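Local coordinates for Lin0012 protein (Listeria innocua, PDB 3K17) that probably acts as an ATP-dependent phosphomevalonate kinase of the GHMP kinase family, phosphorylating phosphomevalonate on the mevalonate route to isopentenyl diphosphate, at residues A[274-279]-A[305-311]; A[215-219]-A[344-349]; A[158-162]-A[175-180]. The contacts are given in a common frame with arbitrary orientation. Residues are numbered along the deposited sequence.

Contact 1 (A[274-279]-A[305-311]); sequences IKENRR and ENMGGAG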
loop_
_atom_site.group_PDB
_atom_site.type_symbol
_atom_site.label_atom_id
_atom_site.label_comp_id
_atom_site.label_asym_id
_atom_site.label_seq_id
_atom_site.Cartn_x
_atom_site.Cartn_y
_atom_site.Cartn_z
ATOM N N ILE A 274 34.316 26.919 -30.088
ATOM C CA ILE A 274 33.047 26.226 -30.272
ATOM C C ILE A 274 33.285 24.897 -30.998
ATOM O O ILE A 274 32.735 23.859 -30.614
ATOM C CB ILE A 274 32.060 27.102 -31.070
ATOM C CG1 ILE A 274 31.666 28.329 -30.240
ATOM C CG2 ILE A 274 30.826 26.302 -31.446
ATOM C CD1 ILE A 274 30.961 27.998 -28.929
ATOM N N LYS A 275 34.123 24.924 -32.033
ATOM C CA LYS A 275 34.419 23.710 -32.786
ATOM C C LYS A 275 35.022 22.669 -31.859
ATOM O O LYS A 275 34.655 21.492 -31.907
ATOM C CB LYS A 275 35.402 23.994 -33.925
ATOM C CG LYS A 275 34.938 25.014 -34.946
ATOM C CD LYS A 275 35.922 25.057 -36.118
ATOM C CE LYS A 275 35.832 26.360 -36.889
ATOM N NZ LYS A 275 34.466 26.593 -37.406
ATOM N N GLU A 276 35.948 23.103 -31.009
ATOM C CA GLU A 276 36.589 22.192 -30.069
ATOM C C GLU A 276 35.592 21.664 -29.042
ATOM O O GLU A 276 35.598 20.473 -28.719
ATOM C CB GLU A 276 37.747 22.884 -29.345
ATOM C CG GLU A 276 38.872 23.354 -30.256
ATOM C CD GLU A 276 40.079 23.827 -29.470
ATOM O OE1 GLU A 276 40.669 22.998 -28.751
ATOM O OE2 GLU A 276 40.436 25.021 -29.563
ATOM N N ASN A 277 34.740 22.546 -28.522
ATOM C CA ASN A 277 33.749 22.112 -27.539
ATOM C C ASN A 277 32.873 21.058 -28.207
ATOM O O ASN A 277 32.590 20.014 -27.629
ATOM C CB ASN A 277 32.875 23.282 -27.073
ATOM C CG ASN A 277 32.199 23.010 -25.734
ATOM O OD1 ASN A 277 32.061 21.860 -25.315
ATOM N ND2 ASN A 277 31.766 24.071 -25.061
ATOM N N ARG A 278 32.450 21.341 -29.433
ATOM C CA ARG A 278 31.617 20.405 -30.175
ATOM C C ARG A 278 32.303 19.049 -30.252
ATOM O O ARG A 278 31.674 18.015 -30.054
ATOM C CB ARG A 278 31.364 20.905 -31.602
ATOM C CG ARG A 278 30.594 19.897 -32.457
ATOM C CD ARG A 278 30.525 20.284 -33.924
ATOM N NE ARG A 278 29.780 19.280 -34.680
ATOM C CZ ARG A 278 29.741 19.199 -36.008
ATOM N NH1 ARG A 278 30.406 20.066 -36.757
ATOM N NH2 ARG A 278 29.038 18.235 -36.590
ATOM N N ARG A 279 33.599 19.071 -30.538
ATOM C CA ARG A 279 34.379 17.849 -30.672
ATOM C C ARG A 279 34.424 16.992 -29.418
ATOM O O ARG A 279 34.158 15.790 -29.481
ATOM C CB ARG A 279 35.808 18.182 -31.118
ATOM C CG ARG A 279 35.896 18.943 -32.446
ATOM C CD ARG A 279 35.146 18.221 -33.557
ATOM N NE ARG A 279 35.388 18.797 -34.881
ATOM C CZ ARG A 279 34.974 19.997 -35.281
ATOM N NH1 ARG A 279 34.285 20.783 -34.464
ATOM N NH2 ARG A 279 35.242 20.407 -36.514
ATOM N N GLU A 305 29.586 25.332 -39.709
ATOM C CA GLU A 305 31.017 25.339 -39.958
ATOM C C GLU A 305 31.351 25.564 -41.435
ATOM O O GLU A 305 32.241 26.348 -41.759
ATOM C CB GLU A 305 31.632 24.031 -39.457
ATOM C CG GLU A 305 31.691 23.944 -37.935
ATOM C CD GLU A 305 32.324 22.660 -37.445
ATOM O OE1 GLU A 305 33.231 22.153 -38.136
ATOM O OE2 GLU A 305 31.933 22.164 -36.367
ATOM N N ASN A 306 30.629 24.892 -42.327
ATOM C CA ASN A 306 30.869 25.046 -43.757
ATOM C C ASN A 306 30.611 26.476 -44.208
ATOM O O ASN A 306 31.189 26.940 -45.192
ATOM C CB ASN A 306 29.974 24.105 -44.564
ATOM C CG ASN A 306 30.233 22.651 -44.253
ATOM O OD1 ASN A 306 31.371 22.250 -44.007
ATOM N ND2 ASN A 306 29.179 21.845 -44.274
HETATM N N MSE A 307 29.747 27.174 -43.478
HETATM C CA MSE A 307 29.397 28.546 -43.814
HETATM C C MSE A 307 30.448 29.534 -43.316
HETATM O O MSE A 307 30.322 30.742 -43.522
HETATM C CB MSE A 307 28.035 28.893 -43.211
HETATM C CG MSE A 307 27.239 29.914 -44.002
HETATM SE SE MSE A 307 26.758 29.254 -45.760
HETATM C CE MSE A 307 25.283 28.111 -45.257
ATOM N N GLY A 308 31.478 29.020 -42.647
ATOM C CA GLY A 308 32.530 29.885 -42.144
ATOM C C GLY A 308 32.550 30.101 -40.640
ATOM O O GLY A 308 33.563 30.537 -40.096
ATOM N N GLY A 309 31.447 29.794 -39.961
ATOM C CA GLY A 309 31.392 29.986 -38.520
ATOM C C GLY A 309 31.601 28.713 -37.721
ATOM O O GLY A 309 32.469 27.907 -38.042
ATOM N N ALA A 310 30.804 28.540 -36.668
ATOM C CA ALA A 310 30.881 27.357 -35.818
ATOM C C ALA A 310 29.502 27.092 -35.212
ATOM O O ALA A 310 28.684 28.003 -35.088
ATOM C CB ALA A 310 31.916 27.561 -34.719
ATOM N N GLY A 311 29.247 25.843 -34.847
ATOM C CA GLY A 311 27.959 25.496 -34.282
ATOM C C GLY A 311 28.034 24.254 -33.425
ATOM O O GLY A 311 29.043 23.548 -33.439
#
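A salt-bridge network in the C-terminal half of this GHMP kinase fold ties helix 267-288 to the end of helix 295-306; apolar contacts join it to the strand that follows. Glu305, in the last turn of its helix, faces two consecutive arginines: Arg278 NH1 donates to Glu305 OE2 at 2.6 Å, near the plane of the guanidinium, while Arg279 NH2 reaches Glu305 OE1 at 3.1 Å. Past Glu305 the helix ends in a Schellman motif, with Gly308 N bonded to Glu305 O (2.9 Å) and Gly308 at positive phi, which turns the chain back toward helix 267-288. The Lys275 side chain, bent at its last torsion, brings NZ to 2.5 Å from Gly309 O and 3.8 Å from Ala310 CB. One residue earlier, Ile274 CG2 packs on Ala310 CB at 3.7 Å. Arg278 has two more acidic partners, Asp302 and Glu293. Helix 241-264 lies against Ile274 through Ile258, helix 329-341 receives Met307, and Ala310 pairs through its backbone with Phe325 of strand 321-326.

Contact 2 (A[215-219]-A[344-349]); sequences FSVGW and IKHLPF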
loop_
_atom_site.group_PDB
_atom_site.type_symbol
_atom_site.label_atom_id
_atom_site.label_comp_id
_atom_site.label_asym_id
_atom_site.label_seq_id
_atom_site.Cartn_x
_atom_site.Cartn_y
_atom_site.Cartn_z
ATOM N N PHE A 215 24.323 35.340 -33.783
ATOM C CA PHE A 215 23.981 34.102 -33.080
ATOM C C PHE A 215 22.687 33.525 -33.667
ATOM O O PHE A 215 21.661 34.206 -33.714
ATOM C CB PHE A 215 23.779 34.393 -31.594
ATOM C CG PHE A 215 23.644 33.163 -30.736
ATOM C CD1 PHE A 215 24.716 32.290 -30.573
ATOM C CD2 PHE A 215 22.464 32.913 -30.039
ATOM C CE1 PHE A 215 24.617 31.194 -29.721
ATOM C CE2 PHE A 215 22.354 31.816 -29.184
ATOM C CZ PHE A 215 23.429 30.958 -29.023
ATOM N N SER A 216 22.734 32.272 -34.107
ATOM C CA SER A 216 21.556 31.632 -34.683
ATOM C C SER A 216 21.067 30.461 -33.830
ATOM O O SER A 216 21.869 29.679 -33.319
ATOM C CB SER A 216 21.868 31.145 -36.102
ATOM O OG SER A 216 22.108 32.237 -36.974
ATOM N N VAL A 217 19.749 30.352 -33.678
ATOM C CA VAL A 217 19.146 29.278 -32.889
ATOM C C VAL A 217 18.265 28.395 -33.775
ATOM O O VAL A 217 17.401 28.892 -34.493
ATOM C CB VAL A 217 18.279 29.848 -31.732
ATOM C CG1 VAL A 217 17.695 28.706 -30.891
ATOM C CG2 VAL A 217 19.124 30.773 -30.858
ATOM N N GLY A 218 18.503 27.088 -33.734
ATOM C CA GLY A 218 17.714 26.168 -34.540
ATOM C C GLY A 218 17.167 24.993 -33.739
ATOM O O GLY A 218 17.928 24.243 -33.141
ATOM N N TRP A 219 15.846 24.835 -33.728
ATOM C CA TRP A 219 15.196 23.742 -33.000
ATOM C C TRP A 219 15.120 22.494 -33.879
ATOM O O TRP A 219 14.573 22.535 -34.979
ATOM C CB TRP A 219 13.788 24.164 -32.575
ATOM C CG TRP A 219 13.066 23.130 -31.761
ATOM C CD1 TRP A 219 13.512 22.524 -30.622
ATOM C CD2 TRP A 219 11.732 22.648 -31.978
ATOM N NE1 TRP A 219 12.537 21.701 -30.112
ATOM C CE2 TRP A 219 11.430 21.760 -30.922
ATOM C CE3 TRP A 219 10.752 22.890 -32.959
ATOM C CZ2 TRP A 219 10.192 21.105 -30.814
ATOM C CZ3 TRP A 219 9.512 22.238 -32.851
ATOM C CH2 TRP A 219 9.247 21.359 -31.780
ATOM N N ILE A 344 14.676 21.811 -39.654
ATOM C CA ILE A 344 15.004 22.523 -38.421
ATOM C C ILE A 344 14.215 23.829 -38.376
ATOM O O ILE A 344 14.112 24.526 -39.382
ATOM C CB ILE A 344 16.529 22.834 -38.371
ATOM C CG1 ILE A 344 17.316 21.531 -38.194
ATOM C CG2 ILE A 344 16.836 23.833 -37.251
ATOM C CD1 ILE A 344 18.773 21.629 -38.646
ATOM N N LYS A 345 13.629 24.151 -37.225
ATOM C CA LYS A 345 12.876 25.393 -37.108
ATOM C C LYS A 345 13.760 26.505 -36.566
ATOM O O LYS A 345 14.326 26.390 -35.479
ATOM C CB LYS A 345 11.656 25.241 -36.185
ATOM C CG LYS A 345 10.875 26.539 -36.038
ATOM C CD LYS A 345 9.620 26.407 -35.174
ATOM C CE LYS A 345 8.563 25.547 -35.850
ATOM N NZ LYS A 345 8.360 25.984 -37.268
ATOM N N HIS A 346 13.873 27.581 -37.335
ATOM C CA HIS A 346 14.670 28.730 -36.934
ATOM C C HIS A 346 13.930 29.479 -35.829
ATOM O O HIS A 346 12.727 29.692 -35.925
ATOM C CB HIS A 346 14.874 29.656 -38.145
ATOM C CG HIS A 346 15.585 30.938 -37.833
ATOM N ND1 HIS A 346 16.754 30.986 -37.101
ATOM C CD2 HIS A 346 15.335 32.210 -38.223
ATOM C CE1 HIS A 346 17.193 32.231 -37.060
ATOM N NE2 HIS A 346 16.351 32.994 -37.735
ATOM N N LEU A 347 14.640 29.855 -34.769
ATOM C CA LEU A 347 14.015 30.625 -33.698
ATOM C C LEU A 347 14.703 31.998 -33.642
ATOM O O LEU A 347 15.753 32.153 -33.003
ATOM C CB LEU A 347 14.156 29.900 -32.345
ATOM C CG LEU A 347 13.541 28.494 -32.225
ATOM C CD1 LEU A 347 13.650 27.990 -30.782
ATOM C CD2 LEU A 347 12.079 28.533 -32.644
ATOM N N PRO A 348 14.141 33.002 -34.347
ATOM C CA PRO A 348 14.705 34.360 -34.366
ATOM C C PRO A 348 15.187 34.743 -32.965
ATOM O O PRO A 348 14.437 34.667 -31.993
ATOM C CB PRO A 348 13.532 35.201 -34.851
ATOM C CG PRO A 348 12.898 34.265 -35.886
ATOM C CD PRO A 348 12.926 32.917 -35.184
ATOM N N PHE A 349 16.441 35.168 -32.875
ATOM C CA PHE A 349 17.047 35.475 -31.591
ATOM C C PHE A 349 17.601 36.873 -31.343
ATOM O O PHE A 349 18.093 37.541 -32.239
ATOM C CB PHE A 349 18.185 34.469 -31.346
ATOM C CG PHE A 349 19.089 34.818 -30.176
ATOM C CD1 PHE A 349 18.882 34.245 -28.922
ATOM C CD2 PHE A 349 20.139 35.722 -30.331
ATOM C CE1 PHE A 349 19.703 34.568 -27.842
ATOM C CE2 PHE A 349 20.972 36.054 -29.251
ATOM C CZ PHE A 349 20.752 35.476 -28.008
HETATM O O HOH W 1 18.235 32.592 -34.260
#
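Trp219, Val217 and Phe349 bury the most surface where strand 214-219 meets the short edge strand 345-346 in antiparallel register. Trp219 forms the hydrogen-bonded pair with Lys345: Trp219 N donates to Lys345 O at 2.8 Å and Lys345 N to Trp219 O at 2.9 Å. Its indole edge meets Lys345 CB (Trp219 CE3 to Lys345 CB, 4.1 Å), and the rest of the lysine leads away. Gly218 and His346 make the adjacent non-hydrogen-bonded pair; a CB on Gly218 would clash with Ile344 CG2. Val217 O accepts from Leu347 N at 2.9 Å and, weakly, from His346 ND1 at 3.4 Å. Here the backbones part, and a water bridges them, donating to Leu347 O and accepting from Val217 N, both at 2.8 Å. Val217 CG2 packs on Phe349 CB (3.8 Å), and Phe215 points its ring edge at the face of Phe349 in a T-shaped stack, centroids 4.8 Å apart. Strand 214-219 also pairs with strand 321-326, making it an inner strand of the four-stranded antiparallel sheet in the C-terminal part of this GHMP kinase fold; helix 329-341 packs on Ser216, Ile344 and His346, while Thr33 of strand 29-35 touches both phenylalanines.

Contact 3 (A[158-162]-A[175-180]); sequences NGSCG and YTTFDQ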
loop_
_atom_site.group_PDB
_atom_site.type_symbol
_atom_site.label_atom_id
_atom_site.label_comp_id
_atom_site.label_asym_id
_atom_site.label_seq_id
_atom_site.Cartn_x
_atom_site.Cartn_y
_atom_site.Cartn_z
ATOM N N ASN A 158 19.402 16.837 -9.668
ATOM C CA ASN A 158 20.720 16.979 -10.292
ATOM C C ASN A 158 20.738 18.264 -11.107
ATOM O O ASN A 158 19.756 19.010 -11.112
ATOM C CB ASN A 158 21.034 15.778 -11.195
ATOM C CG ASN A 158 19.948 15.519 -12.221
ATOM O OD1 ASN A 158 19.528 16.423 -12.930
ATOM N ND2 ASN A 158 19.492 14.280 -12.301
ATOM N N GLY A 159 21.848 18.524 -11.790
ATOM C CA GLY A 159 21.963 19.733 -12.587
ATOM C C GLY A 159 22.870 20.758 -11.916
ATOM O O GLY A 159 23.066 20.729 -10.696
ATOM N N SER A 160 23.410 21.675 -12.713
ATOM C CA SER A 160 24.323 22.702 -12.219
ATOM C C SER A 160 23.647 23.981 -11.759
ATOM O O SER A 160 24.253 24.775 -11.042
ATOM C CB SER A 160 25.311 23.075 -13.320
ATOM O OG SER A 160 24.623 23.741 -14.369
ATOM N N CYS A 161 22.397 24.175 -12.173
ATOM C CA CYS A 161 21.653 25.385 -11.863
ATOM C C CYS A 161 22.164 26.551 -12.714
ATOM O O CYS A 161 21.869 27.706 -12.438
ATOM C CB CYS A 161 21.738 25.732 -10.376
ATOM S SG CYS A 161 20.688 24.661 -9.357
ATOM N N GLY A 162 22.937 26.235 -13.750
ATOM C CA GLY A 162 23.421 27.270 -14.653
ATOM C C GLY A 162 22.209 27.824 -15.392
ATOM O O GLY A 162 22.178 28.999 -15.774
ATOM N N TYR A 175 28.906 31.115 -16.077
ATOM C CA TYR A 175 28.420 30.559 -14.818
ATOM C C TYR A 175 29.374 29.522 -14.250
ATOM O O TYR A 175 29.748 28.570 -14.940
ATOM C CB TYR A 175 27.055 29.898 -15.028
ATOM C CG TYR A 175 26.548 29.185 -13.796
ATOM C CD1 TYR A 175 26.065 29.902 -12.706
ATOM C CD2 TYR A 175 26.589 27.790 -13.702
ATOM C CE1 TYR A 175 25.633 29.254 -11.547
ATOM C CE2 TYR A 175 26.159 27.134 -12.544
ATOM C CZ TYR A 175 25.682 27.873 -11.471
ATOM O OH TYR A 175 25.254 27.237 -10.325
ATOM N N THR A 176 29.766 29.700 -12.995
ATOM C CA THR A 176 30.655 28.751 -12.345
ATOM C C THR A 176 29.914 28.084 -11.193
ATOM O O THR A 176 29.590 28.713 -10.182
ATOM C CB THR A 176 31.927 29.436 -11.822
ATOM O OG1 THR A 176 32.609 30.054 -12.917
ATOM C CG2 THR A 176 32.847 28.414 -11.162
ATOM N N THR A 177 29.667 26.794 -11.367
ATOM C CA THR A 177 28.926 25.979 -10.416
ATOM C C THR A 177 29.433 26.011 -8.982
ATOM O O THR A 177 30.622 25.839 -8.726
ATOM C CB THR A 177 28.889 24.515 -10.898
ATOM O OG1 THR A 177 28.524 24.486 -12.286
ATOM C CG2 THR A 177 27.877 23.705 -10.083
ATOM N N PHE A 178 28.506 26.219 -8.051
ATOM C CA PHE A 178 28.824 26.257 -6.631
ATOM C C PHE A 178 29.213 24.858 -6.170
ATOM O O PHE A 178 29.046 23.884 -6.906
ATOM C CB PHE A 178 27.608 26.757 -5.844
ATOM C CG PHE A 178 26.357 25.943 -6.076
ATOM C CD1 PHE A 178 26.169 24.724 -5.431
ATOM C CD2 PHE A 178 25.366 26.401 -6.938
ATOM C CE1 PHE A 178 25.001 23.971 -5.640
ATOM C CE2 PHE A 178 24.199 25.655 -7.156
ATOM C CZ PHE A 178 24.019 24.442 -6.507
ATOM N N ASP A 179 29.731 24.757 -4.950
ATOM C CA ASP A 179 30.144 23.471 -4.401
ATOM C C ASP A 179 28.907 22.642 -4.064
ATOM O O ASP A 179 28.314 22.793 -2.997
ATOM C CB ASP A 179 30.985 23.682 -3.143
ATOM C CG ASP A 179 31.690 22.417 -2.700
ATOM O OD1 ASP A 179 31.101 21.323 -2.834
ATOM O OD2 ASP A 179 32.831 22.520 -2.205
ATOM N N GLN A 180 28.541 21.765 -4.993
ATOM C CA GLN A 180 27.369 20.900 -4.879
ATOM C C GLN A 180 27.288 20.085 -3.592
ATOM O O GLN A 180 26.266 20.091 -2.902
ATOM C CB GLN A 180 27.329 19.951 -6.075
ATOM C CG GLN A 180 27.195 20.650 -7.424
ATOM C CD GLN A 180 25.772 20.619 -7.960
ATOM O OE1 GLN A 180 24.829 20.925 -7.246
ATOM N NE2 GLN A 180 25.622 20.251 -9.225
#
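Two side-chain hydrogen bonds to consecutive backbone carbonyls hold the loop between helices 141-156 and 162-169 against the end of strand 172-176 and the chain that follows it: Tyr175 OH donates to Ser160 O at 2.8 Å, and Gln180 NE2 to Gly159 O at 3.0 Å. The loop contains an ST turn, in which Ser160 OG accepts from Gly162 N at 3.1 Å, just where helix 162-169 begins with Cys161 as N-cap residue. Gly159 has a positive phi, at which a CB would be jammed against the carbonyl oxygen of Asn158. Gln180 NE2 also bonds to the backbone of Val24, so one amide joins two loops. Thr177 meets Ser160 through its OG1, 3.7 Å from Ser160 CB, but the main polar partner of that hydroxyl is the carbonyl of Val23. Packing continues around Phe178, whose ring edge faces Cys161: Phe178 CE2 is 4.1 Å from Cys161 CB, and Cys161 SG makes a sulfur-aromatic contact 5.5 Å from the ring centroid. Leu153 of helix 141-156 touches both residues. Strand 172-176 belongs to the large mixed sheet, where Tyr175 pairs with Ala30 through the backbone. The face of the Tyr175 ring meets the start of helix 162-169 in a CH-pi contact, Gly162 CA standing 3.6 Å from the Tyr175 ring centroid and 3.3 Å from Tyr175 CD2.

Contacts 1 and 2 share one four-stranded antiparallel sheet and reach its outermost strands within the chain: contact 1 joins helix 267-288 to strand 310-313, contact 2 adds strand 345-346. Their centres are 16 Å apart, with nearest atoms about 7 Å apart, and the sequence of contact 1 falls between the two segments of contact 2. Contact 3 closes earlier in the chain and involves the large mixed sheet instead, its centre 26 Å from each of the others, across the chain's centre from contact 2. The two sheets approach one another near contact 2, where Phe215 meets Trp172 from the strand that runs on into contact 3.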